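Local coordinates for protein LRA-12 (Uncultured bacterium, PDB 5AEB) that probably hydrolyses beta-lactam antibiotics, carbapenems among them, as a class B3 metallo-beta-lactamase with two zinc ions in its active site, at residues R25-L30 with Y179-A184; Y41-K46 with T151-L156; T172-R177 with Y243-F248. All coordinates share one frame; numbering follows the deposited sequence.

How the interactions relate
The three contacts lie on the same side of the chain's centre. Interaction 2 joins strand 41-45 of the seven-stranded sheet to strand 151-157 of the five-stranded sheet. Interaction 1 joins the same two sheets at strands 24-27 and 178-184, its centre about 9 Å from that of interaction 2, and encloses it along the chain. Interaction 3 lies about 8 Å from interaction 1 between centres. It ties the link between strands 166-173 and 178-184 to the loop before helix 251-267. Along the chain its segments alternate with those of interaction 1. Interactions 1 and 3 touch the same sulfate. Interaction 3 carries the packing out to the surface, and all three lie away from the zinc sites.

Interaction 1: residues R25-L30 with Y179-A184; sequences RIAGNL and YRILIA. With SO4 (sulfate ion), chain F.
Leu30 and Ile181 form the tightest part of this contact. The CD2 methyl of Leu30 lies 3.6 Å from CG2 of Ile181, and the two side chains meet at a slant. Ile181 uses both of its branches. Its chi1 of -52° sets CG2 anti to the backbone N, where it meets Leu30. The other branch ends in CD1, 4.0 Å from CB of Ala27. Packing thins toward Tyr179, whose CD2 is 4.4 Å from CB of Ala27. The methyl meets that ring obliquely. All four residues are buried, and the contact between them is apolar.

The outer side is looser and polar. Arg25 is partly exposed and, although its chain is extended, does not touch 179-184. Its NE donates to Gly28 O at 2.8 Å, nearly straight at 169°, on a carbonyl lone pair and in the guanidinium plane. This bond steadies the group's rotation. NH1 then binds O4 of the sulfate at 2.7 Å. The ion probably came from the crystallisation liquor.

A type II' turn from Ala27 to Leu30 and a classic beta bulge, with Ile26 and Ala27 both opposite Leu30, shape the first segment. Ile222 of strand 222-225 touches Ala27, Tyr179 and Ile181. Leu30 packs on Tyr41 and Ile43 of strand 41-45, while strand 178-184 runs between strands 166-173 and 222-225.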
ATOM      1  N   ARG A  25      13.240   8.391  -6.420  1.00 24.51           N
ATOM      2  CA  ARG A  25      12.362   9.475  -6.052  1.00 24.41           C
ATOM      3  C   ARG A  25      11.252   9.613  -7.122  1.00 24.37           C
ATOM      4  O   ARG A  25      11.519   9.773  -8.306  1.00 24.36           O
ATOM      5  CB  ARG A  25      13.201  10.758  -5.957  1.00 25.40           C
ATOM      6  CG  ARG A  25      12.521  11.961  -5.327  1.00 25.42           C
ATOM      7  CD  ARG A  25      13.468  13.167  -5.357  1.00 26.43           C
ATOM      8  NE  ARG A  25      12.801  14.339  -4.788  1.00 26.76           N
ATOM      9  CZ  ARG A  25      13.093  15.616  -5.071  1.00 27.65           C
ATOM     10  NH1 ARG A  25      14.056  15.909  -5.934  1.00 28.34           N
ATOM     11  NH2 ARG A  25      12.400  16.604  -4.490  1.00 27.47           N
ATOM     12  N   ILE A  26      10.004   9.525  -6.669  1.00 23.82           N
ATOM     13  CA  ILE A  26       8.859   9.732  -7.504  1.00 24.01           C
ATOM     14  C   ILE A  26       8.567  11.243  -7.589  1.00 24.27           C
ATOM     15  O   ILE A  26       8.498  11.800  -8.684  1.00 24.89           O
ATOM     16  CB  ILE A  26       7.628   8.958  -6.945  1.00 23.64           C
ATOM     17  CG1 ILE A  26       7.917   7.437  -6.923  1.00 23.32           C
ATOM     18  CG2 ILE A  26       6.374   9.270  -7.748  1.00 23.92           C
ATOM     19  CD1 ILE A  26       7.187   6.703  -5.811  1.00 22.79           C
ATOM     20  N   ALA A  27       8.398  11.889  -6.433  1.00 23.75           N
ATOM     21  CA  ALA A  27       7.938  13.286  -6.388  1.00 24.23           C
ATOM     22  C   ALA A  27       8.139  13.874  -4.989  1.00 23.88           C
ATOM     23  O   ALA A  27       7.764  13.258  -4.014  1.00 23.30           O
ATOM     24  CB  ALA A  27       6.470  13.367  -6.791  1.00 24.17           C
ATOM     25  N   GLY A  28       8.750  15.052  -4.892  1.00 24.34           N
ATOM     26  CA  GLY A  28       8.942  15.691  -3.594  1.00 24.50           C
ATOM     27  C   GLY A  28       9.689  14.768  -2.634  1.00 23.89           C
ATOM     28  O   GLY A  28      10.729  14.218  -2.981  1.00 23.81           O
ATOM     29  N   ASN A  29       9.124  14.563  -1.452  1.00 23.75           N
ATOM     30  CA  ASN A  29       9.705  13.673  -0.478  1.00 23.28           C
ATOM     31  C   ASN A  29       9.187  12.205  -0.551  1.00 22.44           C
ATOM     32  O   ASN A  29       9.435  11.423   0.350  1.00 22.12           O
ATOM     33  CB  ASN A  29       9.614  14.282   0.932  1.00 24.58           C
ATOM     34  CG  ASN A  29       8.182  14.323   1.484  1.00 26.19           C
ATOM     35  OD1 ASN A  29       7.207  14.237   0.735  1.00 27.16           O
ATOM     36  ND2 ASN A  29       8.050  14.455   2.812  1.00 26.89           N
ATOM     37  N   LEU A  30       8.508  11.835  -1.635  1.00 21.52           N
ATOM     38  CA  LEU A  30       8.062  10.452  -1.847  1.00 20.88           C
ATOM     39  C   LEU A  30       9.051   9.626  -2.685  1.00 20.64           C
ATOM     40  O   LEU A  30       9.409  10.021  -3.797  1.00 21.05           O
ATOM     41  CB  LEU A  30       6.668  10.409  -2.507  1.00 20.41           C
ATOM     42  CG  LEU A  30       6.134   9.037  -2.926  1.00 20.06           C
ATOM     43  CD1 LEU A  30       5.962   8.113  -1.714  1.00 19.39           C
ATOM     44  CD2 LEU A  30       4.817   9.198  -3.691  1.00 19.91           C
ATOM     45  N   TYR A 179       2.715  18.836  -5.110  1.00 28.45           N
ATOM     46  CA  TYR A 179       1.952  17.739  -5.735  1.00 27.53           C
ATOM     47  C   TYR A 179       1.019  17.068  -4.735  1.00 26.07           C
ATOM     48  O   TYR A 179       1.393  16.798  -3.584  1.00 25.20           O
ATOM     49  CB  TYR A 179       2.864  16.652  -6.295  1.00 27.87           C
ATOM     50  CG  TYR A 179       3.812  17.102  -7.362  1.00 29.72           C
ATOM     51  CD1 TYR A 179       3.416  17.122  -8.682  1.00 30.84           C
ATOM     52  CD2 TYR A 179       5.113  17.512  -7.047  1.00 30.71           C
ATOM     53  CE1 TYR A 179       4.287  17.533  -9.683  1.00 33.06           C
ATOM     54  CE2 TYR A 179       5.995  17.941  -8.037  1.00 32.54           C
ATOM     55  CZ  TYR A 179       5.564  17.937  -9.361  1.00 33.80           C
ATOM     56  OH  TYR A 179       6.382  18.334 -10.390  1.00 36.61           O
ATOM     57  N   ARG A 180      -0.195  16.792  -5.188  1.00 25.32           N
ATOM     58  CA  ARG A 180      -1.145  16.049  -4.389  1.00 24.44           C
ATOM     59  C   ARG A 180      -0.992  14.570  -4.801  1.00 22.81           C
ATOM     60  O   ARG A 180      -1.250  14.201  -5.942  1.00 22.93           O
ATOM     61  CB  ARG A 180      -2.540  16.630  -4.651  1.00 25.83           C
ATOM     62  CG  ARG A 180      -3.715  15.806  -4.164  1.00 26.67           C
ATOM     63  CD  ARG A 180      -3.884  15.815  -2.660  1.00 27.36           C
ATOM     64  NE  ARG A 180      -3.835  17.148  -2.067  1.00 29.32           N
ATOM     65  CZ  ARG A 180      -4.886  17.872  -1.697  1.00 30.40           C
ATOM     66  NH1 ARG A 180      -6.113  17.415  -1.881  1.00 30.94           N
ATOM     67  NH2 ARG A 180      -4.692  19.072  -1.150  1.00 31.20           N
ATOM     68  N   ILE A 181      -0.543  13.734  -3.880  1.00 21.18           N
ATOM     69  CA  ILE A 181      -0.253  12.338  -4.182  1.00 20.05           C
ATOM     70  C   ILE A 181      -1.324  11.422  -3.568  1.00 19.52           C
ATOM     71  O   ILE A 181      -1.645  11.575  -2.400  1.00 19.33           O
ATOM     72  CB  ILE A 181       1.101  11.926  -3.572  1.00 19.99           C
ATOM     73  CG1 ILE A 181       2.232  12.910  -3.982  1.00 20.92           C
ATOM     74  CG2 ILE A 181       1.404  10.463  -3.887  1.00 19.95           C
ATOM     75  CD1 ILE A 181       2.868  12.589  -5.315  1.00 21.43           C
ATOM     76  N   LEU A 182      -1.870  10.500  -4.369  1.00 19.44           N
ATOM     77  CA  LEU A 182      -2.681   9.370  -3.883  1.00 19.01           C
ATOM     78  C   LEU A 182      -1.878   8.079  -3.906  1.00 18.84           C
ATOM     79  O   LEU A 182      -1.419   7.622  -4.978  1.00 19.14           O
ATOM     80  CB  LEU A 182      -3.904   9.163  -4.770  1.00 19.17           C
ATOM     81  CG  LEU A 182      -4.895   8.027  -4.468  1.00 18.88           C
ATOM     82  CD1 LEU A 182      -5.534   8.169  -3.097  1.00 18.68           C
ATOM     83  CD2 LEU A 182      -5.950   8.020  -5.549  1.00 19.24           C
ATOM     84  N   ILE A 183      -1.671   7.503  -2.732  1.00 18.55           N
ATOM     85  CA  ILE A 183      -1.133   6.149  -2.675  1.00 18.52           C
ATOM     86  C   ILE A 183      -2.375   5.295  -2.593  1.00 18.30           C
ATOM     87  O   ILE A 183      -2.998   5.228  -1.541  1.00 18.12           O
ATOM     88  CB  ILE A 183      -0.244   5.921  -1.454  1.00 18.50           C
ATOM     89  CG1 ILE A 183       0.969   6.882  -1.493  1.00 18.80           C
ATOM     90  CG2 ILE A 183       0.159   4.447  -1.372  1.00 18.63           C
ATOM     91  CD1 ILE A 183       1.826   6.820  -0.247  1.00 18.91           C
ATOM     92  N   ALA A 184      -2.774   4.694  -3.720  1.00 18.46           N
ATOM     93  CA  ALA A 184      -4.098   4.068  -3.783  1.00 18.36           C
ATOM     94  C   ALA A 184      -4.013   2.586  -3.574  1.00 18.39           C
ATOM     95  O   ALA A 184      -3.098   1.899  -4.104  1.00 18.68           O
ATOM     96  CB  ALA A 184      -4.787   4.348  -5.120  1.00 18.65           C
TER
HETATM   97  S   SO4 F1310      14.379  19.570  -5.981  1.00 76.51           S
HETATM   98  O1  SO4 F1310      13.895  20.877  -6.487  1.00 80.49           O
HETATM   99  O2  SO4 F1310      14.125  19.529  -4.512  1.00 68.49           O
HETATM  100  O3  SO4 F1310      15.827  19.415  -6.281  1.00 72.97           O
HETATM  101  O4  SO4 F1310      13.671  18.484  -6.707  1.00 72.89           O

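Interaction 2: residues Y41-K46 with T151-L156; sequences YLITTK and TKLVML
Ile43 carries most of the apolar contact, with Thr151 and Leu153 as its partners. Its CB touches neither partner itself and sends out two branches. The short one, CG2, is anti to the backbone N (chi1 -60°) and meets the CG2 methyl of Thr151 at 3.9 Å, the two side chains being slanted to each other. The long one runs through CG1 to CD1. There it meets CD2 of Leu153 tip to tip, also at 3.9 Å.

Beyond Ile43, toward the partly exposed end, Thr45 lays its CG2 methyl 3.5 Å from OG1 of Thr151. The same methyl is 3.8 Å from CB of Thr151. The hydroxyls bond to other partners: Thr151 OG1 to Asn29 ND2, Thr45 OG1 to Gly48 O and Gln47 N. Phe170 of strand 166-173 touches both Ile43 and Leu153 and adds an aromatic side chain to the cluster.

The two strand segments approach to 9.1 Å between axes, with their directions 143° apart. They belong to different sheets and face each other through their side chains. Such face-to-face packing is characteristic of the central beta sandwich of the alpha-beta/beta-alpha metallo-beta-lactamase fold.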
ATOM      1  N   TYR A  41       6.930   2.462  -0.127  1.00 18.64           N
ATOM      2  CA  TYR A  41       7.221   3.870  -0.272  1.00 18.67           C
ATOM      3  C   TYR A  41       7.854   4.407   0.983  1.00 18.78           C
ATOM      4  O   TYR A  41       7.555   3.939   2.099  1.00 18.85           O
ATOM      5  CB  TYR A  41       5.940   4.644  -0.608  1.00 18.73           C
ATOM      6  CG  TYR A  41       5.253   4.119  -1.850  1.00 18.76           C
ATOM      7  CD1 TYR A  41       5.694   4.479  -3.122  1.00 18.87           C
ATOM      8  CD2 TYR A  41       4.167   3.250  -1.745  1.00 18.81           C
ATOM      9  CE1 TYR A  41       5.070   3.989  -4.263  1.00 19.04           C
ATOM     10  CE2 TYR A  41       3.554   2.733  -2.872  1.00 18.95           C
ATOM     11  CZ  TYR A  41       3.999   3.119  -4.135  1.00 19.08           C
ATOM     12  OH  TYR A  41       3.368   2.610  -5.251  1.00 19.35           O
ATOM     13  N   LEU A  42       8.746   5.358   0.782  1.00 18.89           N
ATOM     14  CA  LEU A  42       9.379   6.112   1.837  1.00 19.11           C
ATOM     15  C   LEU A  42       9.002   7.582   1.657  1.00 19.23           C
ATOM     16  O   LEU A  42       9.118   8.148   0.564  1.00 19.24           O
ATOM     17  CB  LEU A  42      10.913   5.930   1.822  1.00 19.32           C
ATOM     18  CG  LEU A  42      11.702   6.582   2.967  1.00 19.69           C
ATOM     19  CD1 LEU A  42      11.505   5.798   4.263  1.00 19.83           C
ATOM     20  CD2 LEU A  42      13.181   6.645   2.666  1.00 20.03           C
ATOM     21  N   ILE A  43       8.525   8.179   2.739  1.00 19.44           N
ATOM     22  CA  ILE A  43       8.185   9.591   2.794  1.00 19.91           C
ATOM     23  C   ILE A  43       9.106  10.158   3.865  1.00 20.79           C
ATOM     24  O   ILE A  43       9.061   9.734   5.031  1.00 20.82           O
ATOM     25  CB  ILE A  43       6.689   9.819   3.160  1.00 19.88           C
ATOM     26  CG1 ILE A  43       5.767   9.158   2.118  1.00 19.63           C
ATOM     27  CG2 ILE A  43       6.363  11.308   3.246  1.00 20.32           C
ATOM     28  CD1 ILE A  43       4.404   8.851   2.664  1.00 19.84           C
ATOM     29  N   THR A  44       9.958  11.092   3.448  1.00 21.57           N
ATOM     30  CA  THR A  44      11.021  11.628   4.284  1.00 22.84           C
ATOM     31  C   THR A  44      10.634  13.030   4.745  1.00 23.86           C
ATOM     32  O   THR A  44      10.238  13.859   3.920  1.00 24.34           O
ATOM     33  CB  THR A  44      12.347  11.699   3.490  1.00 23.17           C
ATOM     34  OG1 THR A  44      12.173  12.541   2.337  1.00 23.71           O
ATOM     35  CG2 THR A  44      12.761  10.318   3.005  1.00 22.89           C
ATOM     36  N   THR A  45      10.723  13.294   6.050  1.00 24.53           N
ATOM     37  CA  THR A  45      10.375  14.609   6.606  1.00 25.57           C
ATOM     38  C   THR A  45      11.496  15.063   7.503  1.00 26.79           C
ATOM     39  O   THR A  45      12.406  14.280   7.812  1.00 26.59           O
ATOM     40  CB  THR A  45       9.098  14.564   7.494  1.00 25.76           C
ATOM     41  OG1 THR A  45       9.446  14.132   8.823  1.00 25.73           O
ATOM     42  CG2 THR A  45       8.033  13.617   6.902  1.00 25.17           C
ATOM     43  N   LYS A  46      11.392  16.312   7.968  1.00 28.48           N
ATOM     44  CA  LYS A  46      12.304  16.857   8.980  1.00 30.16           C
ATOM     45  C   LYS A  46      12.280  16.114  10.330  1.00 30.57           C
ATOM     46  O   LYS A  46      13.231  16.203  11.084  1.00 31.18           O
ATOM     47  CB  LYS A  46      12.092  18.374   9.187  1.00 31.65           C
ATOM     48  CG  LYS A  46      10.831  18.746   9.963  1.00 33.26           C
ATOM     49  CD  LYS A  46      10.934  20.122  10.604  1.00 35.13           C
ATOM     50  CE  LYS A  46       9.557  20.744  10.784  1.00 36.88           C
ATOM     51  NZ  LYS A  46       8.686  20.008  11.760  1.00 37.47           N
ATOM     52  N   THR A 151       4.726  17.087   6.919  1.00 28.48           N
ATOM     53  CA  THR A 151       3.920  16.209   6.073  1.00 27.05           C
ATOM     54  C   THR A 151       2.659  15.807   6.841  1.00 26.46           C
ATOM     55  O   THR A 151       2.705  15.547   8.048  1.00 26.85           O
ATOM     56  CB  THR A 151       4.766  14.990   5.617  1.00 26.75           C
ATOM     57  OG1 THR A 151       5.867  15.459   4.831  1.00 27.07           O
ATOM     58  CG2 THR A 151       3.965  13.987   4.788  1.00 25.67           C
ATOM     59  N   LYS A 152       1.530  15.811   6.145  1.00 25.78           N
ATOM     60  CA  LYS A 152       0.262  15.361   6.689  1.00 25.27           C
ATOM     61  C   LYS A 152      -0.392  14.392   5.702  1.00 24.17           C
ATOM     62  O   LYS A 152      -0.653  14.761   4.556  1.00 23.93           O
ATOM     63  CB  LYS A 152      -0.632  16.570   6.913  1.00 26.61           C
ATOM     64  CG  LYS A 152      -1.959  16.318   7.594  1.00 27.30           C
ATOM     65  CD  LYS A 152      -2.576  17.655   7.986  1.00 29.11           C
ATOM     66  CE  LYS A 152      -3.862  17.483   8.784  1.00 30.17           C
ATOM     67  NZ  LYS A 152      -4.303  18.750   9.438  1.00 31.87           N
ATOM     68  N   LEU A 153      -0.617  13.147   6.129  1.00 23.18           N
ATOM     69  CA  LEU A 153      -1.331  12.152   5.327  1.00 22.16           C
ATOM     70  C   LEU A 153      -2.786  12.046   5.768  1.00 22.17           C
ATOM     71  O   LEU A 153      -3.086  12.111   6.956  1.00 22.68           O
ATOM     72  CB  LEU A 153      -0.676  10.782   5.444  1.00 21.97           C
ATOM     73  CG  LEU A 153       0.452  10.497   4.430  1.00 21.86           C
ATOM     74  CD1 LEU A 153       1.588  11.485   4.563  1.00 22.18           C
ATOM     75  CD2 LEU A 153       0.987   9.095   4.617  1.00 21.69           C
ATOM     76  N   VAL A 154      -3.688  11.918   4.813  1.00 21.24           N
ATOM     77  CA  VAL A 154      -5.049  11.602   5.101  1.00 21.61           C
ATOM     78  C   VAL A 154      -5.281  10.128   4.703  1.00 21.21           C
ATOM     79  O   VAL A 154      -5.111   9.752   3.520  1.00 20.01           O
ATOM     80  CB  VAL A 154      -6.035  12.497   4.324  1.00 22.09           C
ATOM     81  CG1 VAL A 154      -7.470  12.113   4.679  1.00 22.71           C
ATOM     82  CG2 VAL A 154      -5.831  13.959   4.688  1.00 22.90           C
ATOM     83  N   MET A 155      -5.662   9.307   5.684  1.00 21.52           N
ATOM     84  CA  MET A 155      -6.095   7.939   5.377  1.00 21.66           C
ATOM     85  C   MET A 155      -7.507   7.887   4.825  1.00 20.97           C
ATOM     86  O   MET A 155      -8.404   8.442   5.411  1.00 21.59           O
ATOM     87  CB  MET A 155      -6.024   7.025   6.585  1.00 23.58           C
ATOM     88  CG  MET A 155      -5.985   5.566   6.151  1.00 24.78           C
ATOM     89  SD  MET A 155      -6.731   4.483   7.366  1.00 31.66           S
ATOM     90  CE  MET A 155      -8.461   4.942   7.164  1.00 28.15           C
ATOM     91  N   LEU A 156      -7.688   7.230   3.686  1.00 19.81           N
ATOM     92  CA  LEU A 156      -9.030   7.008   3.125  1.00 19.62           C
ATOM     93  C   LEU A 156      -9.433   5.543   3.239  1.00 19.36           C
ATOM     94  O   LEU A 156      -8.762   4.670   2.699  1.00 18.93           O
ATOM     95  CB  LEU A 156      -9.068   7.437   1.656  1.00 19.27           C
ATOM     96  CG  LEU A 156      -8.638   8.885   1.447  1.00 19.56           C
ATOM     97  CD1 LEU A 156      -8.376   9.165  -0.028  1.00 19.33           C
ATOM     98  CD2 LEU A 156      -9.590   9.897   2.077  1.00 20.26           C
TER

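Interaction 3: residues T172-R177 with Y243-F248; sequences TKDEQR and YNPKSF. With SO4 (sulfate ion), chain F.
Asp174 OD1 accepts two backbone N-H groups, while the other oxygen of the carboxylate crosses to Tyr243. Gln176 N lies 2.9 Å from Asp174 OD1 and comes from above the carboxylate plane. Arg177 N lies 2.8 Å from the same oxygen and meets it nearly along its C-O axis. The first bond makes an Asx turn, and the second extends it to an Asx motif. A chi1 of 57° places the carboxylate between the backbone N and carbonyl carbon of Asp174. The main chain closes the turn as well, with Asp174 N bonded to Arg177 O at 2.9 Å.

Tyr243 OH donates to Asp174 OD2 at 2.8 Å. It arrives on the anti side, 15° out of the carboxylate plane. The ring turns its edge to this oxygen, and the ring and carboxylate planes are 75° apart. Pro245 lies over one ring face, its CD 3.6 Å above the plane and over the centre. Gly28 N donates to the same hydroxyl, and Arg25 makes a cation-pi contact with the ring.

On the more exposed side, Lys246 CE approaches NH1 of Arg177 obliquely at 4.3 Å, a loose meeting of two like-charged side chains. Glu175 N donates to O1 of the sulfate at 3.0 Å.

The carboxylate is thus gripped by three donors, one from across the contact. These bonds should favour its ionised form. The hydroxyl both gives and receives a bond, so it links the turn at Asp174 to the one at Gly28.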
ATOM      1  N   THR A 172       3.139  16.778  -1.235  1.00 27.29           N
ATOM      2  CA  THR A 172       4.571  17.045  -1.123  1.00 29.27           C
ATOM      3  C   THR A 172       4.974  18.186  -2.017  1.00 31.17           C
ATOM      4  O   THR A 172       4.236  18.564  -2.923  1.00 31.68           O
ATOM      5  CB  THR A 172       5.463  15.959  -1.731  1.00 29.36           C
ATOM      6  OG1 THR A 172       4.695  14.895  -2.267  1.00 30.17           O
ATOM      7  CG2 THR A 172       6.462  15.490  -0.764  1.00 28.77           C
ATOM      8  N   LYS A 173       6.200  18.654  -1.829  1.00 32.82           N
ATOM      9  CA  LYS A 173       6.763  19.653  -2.713  1.00 34.89           C
ATOM     10  C   LYS A 173       8.229  19.359  -3.051  1.00 35.69           C
ATOM     11  O   LYS A 173       8.972  18.774  -2.248  1.00 35.03           O
ATOM     12  CB  LYS A 173       6.609  21.039  -2.093  1.00 36.57           C
ATOM     13  CG  LYS A 173       7.371  21.210  -0.787  1.00 38.20           C
ATOM     14  CD  LYS A 173       7.341  22.652  -0.300  1.00 41.24           C
ATOM     15  CE  LYS A 173       6.023  23.017   0.368  1.00 42.64           C
ATOM     16  NZ  LYS A 173       5.970  24.486   0.646  1.00 45.98           N
ATOM     17  N   ASP A 174       8.625  19.725  -4.264  1.00 36.37           N
ATOM     18  CA  ASP A 174      10.024  19.914  -4.578  1.00 37.58           C
ATOM     19  C   ASP A 174      10.300  21.428  -4.557  1.00 39.54           C
ATOM     20  O   ASP A 174       9.497  22.177  -4.002  1.00 38.88           O
ATOM     21  CB  ASP A 174      10.394  19.215  -5.896  1.00 37.86           C
ATOM     22  CG  ASP A 174       9.555  19.670  -7.090  1.00 38.00           C
ATOM     23  OD1 ASP A 174       9.130  20.854  -7.134  1.00 38.24           O
ATOM     24  OD2 ASP A 174       9.363  18.838  -8.013  1.00 37.32           O
ATOM     25  N   GLU A 175      11.415  21.885  -5.134  1.00 42.35           N
ATOM     26  CA  GLU A 175      11.745  23.321  -5.120  1.00 45.72           C
ATOM     27  C   GLU A 175      10.933  24.182  -6.091  1.00 46.31           C
ATOM     28  O   GLU A 175      10.914  25.408  -5.954  1.00 46.93           O
ATOM     29  CB  GLU A 175      13.236  23.558  -5.355  1.00 49.18           C
ATOM     30  CG  GLU A 175      14.065  23.559  -4.081  1.00 52.08           C
ATOM     31  CD  GLU A 175      15.556  23.656  -4.355  1.00 55.46           C
ATOM     32  OE1 GLU A 175      15.953  24.316  -5.351  1.00 57.47           O
ATOM     33  OE2 GLU A 175      16.334  23.071  -3.573  1.00 55.79           O
ATOM     34  N   GLN A 176      10.266  23.542  -7.051  1.00 45.91           N
ATOM     35  CA  GLN A 176       9.477  24.247  -8.069  1.00 47.19           C
ATOM     36  C   GLN A 176       7.962  24.170  -7.868  1.00 44.25           C
ATOM     37  O   GLN A 176       7.225  25.081  -8.250  1.00 44.55           O
ATOM     38  CB  GLN A 176       9.833  23.718  -9.467  1.00 52.05           C
ATOM     39  CG  GLN A 176      11.207  24.158  -9.983  1.00 58.13           C
ATOM     40  CD  GLN A 176      11.368  25.679 -10.077  1.00 62.42           C
ATOM     41  OE1 GLN A 176      10.456  26.393 -10.512  1.00 65.26           O
ATOM     42  NE2 GLN A 176      12.535  26.180  -9.669  1.00 64.16           N
ATOM     43  N   ARG A 177       7.502  23.084  -7.254  1.00 40.02           N
ATOM     44  CA  ARG A 177       6.094  22.744  -7.277  1.00 37.55           C
ATOM     45  C   ARG A 177       5.643  21.780  -6.170  1.00 34.54           C
ATOM     46  O   ARG A 177       6.417  20.932  -5.694  1.00 32.69           O
ATOM     47  CB  ARG A 177       5.748  22.160  -8.662  1.00 38.15           C
ATOM     48  CG  ARG A 177       4.374  21.558  -8.743  1.00 37.27           C
ATOM     49  CD  ARG A 177       3.926  21.326 -10.164  1.00 37.60           C
ATOM     50  NE  ARG A 177       2.593  20.744 -10.128  1.00 36.73           N
ATOM     51  CZ  ARG A 177       1.940  20.295 -11.188  1.00 36.54           C
ATOM     52  NH1 ARG A 177       2.497  20.337 -12.390  1.00 37.56           N
ATOM     53  NH2 ARG A 177       0.742  19.779 -11.029  1.00 36.19           N
ATOM     54  N   TYR A 243      14.956  12.473 -11.773  1.00 43.53           N
ATOM     55  CA  TYR A 243      13.729  13.050 -11.236  1.00 40.01           C
ATOM     56  C   TYR A 243      12.729  13.509 -12.317  1.00 38.97           C
ATOM     57  O   TYR A 243      13.043  14.358 -13.139  1.00 38.78           O
ATOM     58  CB  TYR A 243      14.098  14.210 -10.314  1.00 38.88           C
ATOM     59  CG  TYR A 243      12.952  14.739  -9.499  1.00 37.02           C
ATOM     60  CD1 TYR A 243      12.252  13.903  -8.646  1.00 35.33           C
ATOM     61  CD2 TYR A 243      12.583  16.087  -9.568  1.00 36.67           C
ATOM     62  CE1 TYR A 243      11.208  14.380  -7.887  1.00 34.31           C
ATOM     63  CE2 TYR A 243      11.530  16.578  -8.814  1.00 35.95           C
ATOM     64  CZ  TYR A 243      10.852  15.709  -7.972  1.00 34.53           C
ATOM     65  OH  TYR A 243       9.819  16.149  -7.206  1.00 33.94           O
ATOM     66  N   ASN A 244      11.526  12.938 -12.306  1.00 37.17           N
ATOM     67  CA  ASN A 244      10.476  13.352 -13.229  1.00 36.13           C
ATOM     68  C   ASN A 244       9.066  13.057 -12.725  1.00 34.35           C
ATOM     69  O   ASN A 244       8.455  12.087 -13.180  1.00 33.23           O
ATOM     70  CB  ASN A 244      10.645  12.685 -14.594  1.00 37.48           C
ATOM     71  CG  ASN A 244       9.802  13.356 -15.682  1.00 38.61           C
ATOM     72  OD1 ASN A 244       9.368  14.510 -15.542  1.00 38.89           O
ATOM     73  ND2 ASN A 244       9.582  12.637 -16.779  1.00 39.12           N
ATOM     74  N   PRO A 245       8.540  13.907 -11.816  1.00 33.50           N
ATOM     75  CA  PRO A 245       7.178  13.748 -11.261  1.00 32.20           C
ATOM     76  C   PRO A 245       6.090  13.647 -12.337  1.00 31.91           C
ATOM     77  O   PRO A 245       5.050  12.971 -12.141  1.00 30.87           O
ATOM     78  CB  PRO A 245       6.957  15.031 -10.454  1.00 32.45           C
ATOM     79  CG  PRO A 245       8.284  15.685 -10.316  1.00 33.76           C
ATOM     80  CD  PRO A 245       9.239  15.107 -11.307  1.00 33.85           C
ATOM     81  N   LYS A 246       6.311  14.308 -13.470  1.00 32.07           N
ATOM     82  CA  LYS A 246       5.251  14.387 -14.486  1.00 31.76           C
ATOM     83  C   LYS A 246       4.907  13.045 -15.155  1.00 30.63           C
ATOM     84  O   LYS A 246       3.756  12.836 -15.568  1.00 29.42           O
ATOM     85  CB  LYS A 246       5.521  15.523 -15.480  1.00 33.29           C
ATOM     86  CG  LYS A 246       5.414  16.887 -14.783  1.00 34.91           C
ATOM     87  CD  LYS A 246       5.940  18.019 -15.629  1.00 36.36           C
ATOM     88  CE  LYS A 246       5.928  19.324 -14.856  1.00 37.89           C
ATOM     89  NZ  LYS A 246       6.326  20.430 -15.792  1.00 40.41           N
ATOM     90  N   SER A 247       5.863  12.113 -15.186  1.00 30.14           N
ATOM     91  CA  SER A 247       5.598  10.806 -15.770  1.00 29.49           C
ATOM     92  C   SER A 247       4.606   9.973 -14.951  1.00 28.01           C
ATOM     93  O   SER A 247       4.068   8.963 -15.440  1.00 27.59           O
ATOM     94  CB  SER A 247       6.882  10.044 -16.077  1.00 30.96           C
ATOM     95  OG  SER A 247       7.828  10.195 -15.041  1.00 33.18           O
ATOM     96  N   PHE A 248       4.306  10.447 -13.741  1.00 26.44           N
ATOM     97  CA  PHE A 248       3.348   9.798 -12.862  1.00 25.09           C
ATOM     98  C   PHE A 248       1.976  10.480 -12.834  1.00 24.46           C
ATOM     99  O   PHE A 248       1.065  10.046 -12.126  1.00 23.87           O
ATOM    100  CB  PHE A 248       3.964   9.623 -11.459  1.00 24.54           C
ATOM    101  CG  PHE A 248       5.124   8.672 -11.444  1.00 24.65           C
ATOM    102  CD1 PHE A 248       4.912   7.298 -11.445  1.00 24.26           C
ATOM    103  CD2 PHE A 248       6.432   9.148 -11.480  1.00 25.35           C
ATOM    104  CE1 PHE A 248       5.992   6.427 -11.457  1.00 24.74           C
ATOM    105  CE2 PHE A 248       7.508   8.287 -11.482  1.00 25.48           C
ATOM    106  CZ  PHE A 248       7.291   6.925 -11.490  1.00 25.50           C
TER
HETATM  107  S   SO4 F1310      14.379  19.570  -5.981  1.00 76.51           S
HETATM  108  O1  SO4 F1310      13.895  20.877  -6.487  1.00 80.49           O
HETATM  109  O2  SO4 F1310      14.125  19.529  -4.512  1.00 68.49           O
HETATM  110  O3  SO4 F1310      15.827  19.415  -6.281  1.00 72.97           O
HETATM  111  O4  SO4 F1310      13.671  18.484  -6.707  1.00 72.89           O